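Local coordinates for GTPase-activating protein skywalker (Drosophila melanogaster, PDB 5HJQ) that acts as a GTPase-activating protein for Rab35 in synaptic vesicle protein recycling and binds phosphoinositides through its TBC domain, at residues F134-V139 with S209-Y214; I153-F158 with R179-L184. One frame throughout, in Å; residues are numbered along the deposited sequence.

Interaction 1 of 2, residues F134-V139 with S209-Y214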
# COMPACT_ATOMS: atom_id res chain seq x y z
N PHE A 134 -20.18 14.91 -7.07
CA PHE A 134 -20.25 14.90 -5.61
C PHE A 134 -18.99 15.44 -4.94
O PHE A 134 -19.07 16.14 -3.93
CB PHE A 134 -20.54 13.48 -5.11
CG PHE A 134 -20.83 13.40 -3.65
CD1 PHE A 134 -22.02 13.90 -3.14
CD2 PHE A 134 -19.93 12.81 -2.77
CE1 PHE A 134 -22.30 13.82 -1.79
CE2 PHE A 134 -20.21 12.73 -1.42
CZ PHE A 134 -21.39 13.24 -0.93
N TYR A 135 -17.83 15.10 -5.50
CA TYR A 135 -16.55 15.54 -4.96
C TYR A 135 -16.47 17.06 -4.81
O TYR A 135 -16.16 17.58 -3.75
CB TYR A 135 -15.40 15.06 -5.83
CG TYR A 135 -14.04 15.51 -5.32
CD1 TYR A 135 -13.59 15.12 -4.07
CD2 TYR A 135 -13.23 16.33 -6.09
CE1 TYR A 135 -12.36 15.53 -3.59
CE2 TYR A 135 -11.99 16.74 -5.62
CZ TYR A 135 -11.56 16.34 -4.36
OH TYR A 135 -10.34 16.74 -3.88
N TRP A 136 -16.76 17.76 -5.90
CA TRP A 136 -16.61 19.21 -5.93
C TRP A 136 -17.61 19.92 -5.02
O TRP A 136 -17.34 21.01 -4.53
CB TRP A 136 -16.73 19.71 -7.37
CG TRP A 136 -15.65 19.13 -8.22
CD1 TRP A 136 -15.80 18.19 -9.20
CD2 TRP A 136 -14.25 19.39 -8.12
NE1 TRP A 136 -14.57 17.88 -9.74
CE2 TRP A 136 -13.61 18.60 -9.09
CE3 TRP A 136 -13.48 20.23 -7.31
CZ2 TRP A 136 -12.23 18.63 -9.27
CZ3 TRP A 136 -12.11 20.26 -7.49
CH2 TRP A 136 -11.50 19.46 -8.47
N GLU A 137 -18.76 19.29 -4.80
CA GLU A 137 -19.68 19.77 -3.79
C GLU A 137 -19.00 19.76 -2.42
O GLU A 137 -19.04 20.75 -1.69
CB GLU A 137 -20.95 18.91 -3.75
CG GLU A 137 -21.99 19.41 -2.77
CD GLU A 137 -22.45 20.82 -3.08
OE1 GLU A 137 -22.72 21.11 -4.27
OE2 GLU A 137 -22.53 21.64 -2.14
N MET A 138 -18.38 18.64 -2.10
CA MET A 138 -17.62 18.50 -0.85
C MET A 138 -16.48 19.51 -0.78
O MET A 138 -16.28 20.15 0.25
CB MET A 138 -17.06 17.08 -0.73
CG MET A 138 -18.10 15.97 -0.72
SD MET A 138 -19.09 15.95 0.79
CE MET A 138 -20.57 16.79 0.23
N VAL A 139 -15.75 19.65 -1.89
CA VAL A 139 -14.67 20.62 -1.99
C VAL A 139 -15.16 22.02 -1.65
O VAL A 139 -14.48 22.77 -0.94
CB VAL A 139 -14.06 20.63 -3.41
CG1 VAL A 139 -13.05 21.77 -3.56
CG2 VAL A 139 -13.41 19.29 -3.72
N SER A 209 -6.92 11.75 -12.50
CA SER A 209 -7.26 13.10 -12.05
C SER A 209 -7.58 13.12 -10.57
O SER A 209 -7.73 12.07 -9.94
CB SER A 209 -8.44 13.65 -12.85
OG SER A 209 -9.61 12.89 -12.61
N GLU A 210 -7.69 14.33 -10.02
CA GLU A 210 -8.00 14.53 -8.61
C GLU A 210 -9.32 13.88 -8.21
O GLU A 210 -9.40 13.21 -7.18
CB GLU A 210 -8.04 16.02 -8.29
CG GLU A 210 -8.72 16.37 -6.98
CD GLU A 210 -8.44 17.80 -6.54
OE1 GLU A 210 -7.72 18.51 -7.27
OE2 GLU A 210 -8.95 18.20 -5.48
N GLU A 211 -10.35 14.10 -9.02
CA GLU A 211 -11.67 13.57 -8.73
C GLU A 211 -11.71 12.04 -8.85
O GLU A 211 -12.37 11.38 -8.05
CB GLU A 211 -12.72 14.18 -9.65
CG GLU A 211 -14.13 13.69 -9.35
CD GLU A 211 -15.19 14.39 -10.18
OE1 GLU A 211 -14.83 15.02 -11.19
OE2 GLU A 211 -16.38 14.30 -9.81
N GLU A 212 -11.00 11.50 -9.83
CA GLU A 212 -10.94 10.05 -10.00
C GLU A 212 -10.22 9.39 -8.83
O GLU A 212 -10.64 8.33 -8.35
CB GLU A 212 -10.26 9.69 -11.32
CG GLU A 212 -11.20 9.68 -12.50
CD GLU A 212 -10.48 9.51 -13.82
OE1 GLU A 212 -9.49 10.24 -14.06
OE2 GLU A 212 -10.90 8.65 -14.63
N ALA A 213 -9.13 10.01 -8.38
CA ALA A 213 -8.39 9.53 -7.22
C ALA A 213 -9.31 9.46 -6.01
O ALA A 213 -9.31 8.47 -5.29
CB ALA A 213 -7.21 10.44 -6.93
N TYR A 214 -10.10 10.51 -5.81
CA TYR A 214 -11.06 10.54 -4.71
C TYR A 214 -12.03 9.37 -4.77
O TYR A 214 -12.24 8.67 -3.78
CB TYR A 214 -11.86 11.84 -4.71
CG TYR A 214 -13.11 11.74 -3.86
CD1 TYR A 214 -13.02 11.82 -2.48
CD2 TYR A 214 -14.36 11.54 -4.43
CE1 TYR A 214 -14.15 11.72 -1.68
CE2 TYR A 214 -15.49 11.44 -3.64
CZ TYR A 214 -15.38 11.53 -2.27
OH TYR A 214 -16.49 11.43 -1.46
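Tyr135 sets CD1 over one face of the Tyr214 ring, toward its rim, 3.4 Å from Tyr214 CG. The two planes are turned 33° apart, so this is an oblique aromatic pair, with Tyr214 CB also making an off-centre CH-pi contact to the Tyr135 ring. Val139 CG2 covers one face of the Tyr135 ring, and Glu210 OE2 arrives at its edge. Next along the helix, the Trp136 indole has Tyr135 CD2 over the centre of one face and Glu211 OE1 at its edge; Phe134 meets Tyr214 OH at its own ring edge.

Each tyrosine has its CB directed toward the other helix and holds CG anti to the backbone N (chi1 179° in Tyr135), and this carries the phenol of Tyr135 to the first turn of helix 210-221. There Tyr135 OH donates a short bond of 2.6 Å to Glu210 OE2, using the anti lone pair of that oxygen. The same OE2 forms a salt bridge with Arg179 of helix 171-187, so two donors grip it. Trp136 NE1 gives a weaker, bent bond of 3.2 Å to Glu211 OE1.

The second helix begins in a capping box: Ser209 OG accepts from Glu212 N and Glu212 OE1 from Ser209 N, both weakly, while Ser209 OG also donates to Glu212 OE1. The axes of segments 134-139 and 210-214 come within 10.4 Å and run at 99°. This is aromatic helix-to-helix packing within the all-helical Rab-GAP TBC domain, away from the inositol phosphate pocket.

Interaction 2 of 2, residues I153-F158 with R179-L184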
# COMPACT_ATOMS: atom_id res chain seq x y z
N ILE A 153 -2.00 23.45 2.97
CA ILE A 153 -3.27 23.02 3.53
C ILE A 153 -3.09 22.21 4.81
O ILE A 153 -2.15 21.42 4.92
CB ILE A 153 -4.06 22.18 2.50
CG1 ILE A 153 -3.96 22.81 1.11
CG2 ILE A 153 -5.51 22.03 2.93
CD1 ILE A 153 -4.74 22.08 0.04
N MET A 154 -3.98 22.42 5.77
CA MET A 154 -3.95 21.68 7.02
C MET A 154 -4.63 20.32 6.88
O MET A 154 -5.77 20.23 6.42
CB MET A 154 -4.62 22.49 8.13
CG MET A 154 -5.01 21.67 9.35
SD MET A 154 -5.45 22.70 10.76
CE MET A 154 -6.48 23.93 9.97
N LEU A 155 -3.91 19.28 7.28
CA LEU A 155 -4.40 17.91 7.14
C LEU A 155 -5.17 17.46 8.37
O LEU A 155 -4.88 17.89 9.48
CB LEU A 155 -3.22 16.96 6.88
CG LEU A 155 -2.34 17.38 5.71
CD1 LEU A 155 -1.17 16.43 5.56
CD2 LEU A 155 -3.15 17.44 4.42
N PRO A 156 -6.18 16.59 8.17
CA PRO A 156 -6.94 16.01 9.28
C PRO A 156 -6.06 15.12 10.15
O PRO A 156 -5.09 14.55 9.64
CB PRO A 156 -8.03 15.20 8.58
CG PRO A 156 -7.53 14.99 7.19
CD PRO A 156 -6.72 16.19 6.86
N ALA A 157 -6.40 15.00 11.42
CA ALA A 157 -5.54 14.35 12.41
C ALA A 157 -5.27 12.87 12.15
O ALA A 157 -4.34 12.31 12.73
CB ALA A 157 -6.13 14.52 13.80
N PHE A 158 -6.05 12.23 11.28
CA PHE A 158 -5.86 10.80 11.06
C PHE A 158 -4.61 10.50 10.23
O PHE A 158 -4.17 9.36 10.16
CB PHE A 158 -7.11 10.16 10.41
CG PHE A 158 -7.39 10.62 9.00
CD1 PHE A 158 -6.63 10.15 7.93
CD2 PHE A 158 -8.46 11.46 8.73
CE1 PHE A 158 -6.91 10.55 6.64
CE2 PHE A 158 -8.74 11.85 7.44
CZ PHE A 158 -7.96 11.40 6.39
N ARG A 179 -5.95 18.29 -0.43
CA ARG A 179 -7.36 18.62 -0.59
C ARG A 179 -8.23 17.36 -0.51
O ARG A 179 -9.30 17.38 0.09
CB ARG A 179 -7.61 19.35 -1.91
CG ARG A 179 -9.08 19.67 -2.15
CD ARG A 179 -9.25 20.86 -3.08
NE ARG A 179 -8.81 20.58 -4.45
CZ ARG A 179 -8.82 21.48 -5.43
NH1 ARG A 179 -9.24 22.71 -5.19
NH2 ARG A 179 -8.40 21.14 -6.64
N ILE A 180 -7.76 16.28 -1.12
CA ILE A 180 -8.52 15.03 -1.14
C ILE A 180 -8.70 14.46 0.27
O ILE A 180 -9.81 14.08 0.66
CB ILE A 180 -7.85 13.97 -2.03
CG1 ILE A 180 -7.84 14.42 -3.49
CG2 ILE A 180 -8.58 12.64 -1.90
CD1 ILE A 180 -7.37 13.34 -4.44
N VAL A 181 -7.62 14.40 1.04
CA VAL A 181 -7.68 13.83 2.38
C VAL A 181 -8.51 14.71 3.31
O VAL A 181 -9.14 14.22 4.25
CB VAL A 181 -6.27 13.61 2.99
CG1 VAL A 181 -5.48 12.63 2.14
CG2 VAL A 181 -5.52 14.93 3.12
N ASN A 182 -8.53 16.02 3.04
CA ASN A 182 -9.38 16.93 3.79
C ASN A 182 -10.85 16.63 3.53
O ASN A 182 -11.66 16.59 4.45
CB ASN A 182 -9.08 18.39 3.42
CG ASN A 182 -8.05 19.02 4.35
OD1 ASN A 182 -8.41 19.77 5.26
ND2 ASN A 182 -6.78 18.72 4.12
N VAL A 183 -11.17 16.42 2.26
CA VAL A 183 -12.53 16.06 1.85
C VAL A 183 -12.95 14.73 2.46
O VAL A 183 -14.05 14.60 2.99
CB VAL A 183 -12.66 15.99 0.32
CG1 VAL A 183 -13.98 15.37 -0.08
CG2 VAL A 183 -12.50 17.38 -0.30
N LEU A 184 -12.06 13.74 2.38
CA LEU A 184 -12.32 12.42 2.94
C LEU A 184 -12.59 12.51 4.44
O LEU A 184 -13.57 11.95 4.93
CB LEU A 184 -11.16 11.48 2.66
CG LEU A 184 -11.18 10.89 1.25
CD1 LEU A 184 -9.96 10.04 0.98
CD2 LEU A 184 -12.46 10.08 1.05
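Ile153 opens the run with its CB toward the helix: the CG2 branch rests 3.7 Å from Asn182 ND2, while CD1 reaches the backbone at Arg179. Met154 has its CB pointing away and contributes its carbonyl instead. Asn182 ND2 donates to Asp178 O one turn back in the helix, and is also placed to donate to Met154 O at 2.9 Å, somewhat bent and from above the carbonyl plane (40° out of it). That second bond is less certain, because Asn182 OD1 lies just as near Met154 O, an unfavourable pair of acceptors. With an alanine in place of Asn182, Ile153, Leu155 and Pro156 would probably lose the amide they pack on, along with whatever bond it gives Met154 O.

Leu155 follows with CD2 set 3.7 Å from Val181 CG2 and crosses the Asn182 side chain at about a right angle, with ND2 the nearest atom. Pro156 lays CD against that amide and brings CG to 3.4 Å from Val181 O. Phe158 ends the run, its ring presenting an edge to the same Val181 O, 3.7 Å from CZ.

The irregular segment 153-158 thus lies along helix 171-187, while Val181 and Leu184 also pack on helix 197-204, Ile180 meets helix 210-221, and Ile153 touches Phe143 of helix 134-143.

Overall arrangement
Helix 171-187 ties the two contacts together: it carries the second segment of interaction 2 and also packs against both helices of interaction 1, whose centre is about 13 Å from that of interaction 2. They meet directly through the Arg179 salt bridge to Glu210 and through Ile180 and Val183 packing on Tyr135 and Met138. Both contacts are partly buried and lie away from the inositol phosphate site. Their chemistry differs: interaction 1 sets helix against helix through aromatic rings and carboxylates, whereas interaction 2 lays a loop on a helix through aliphatic groups, a proline, one phenylalanine edge and a less certain amide-to-carbonyl bond, with Met154 exposed.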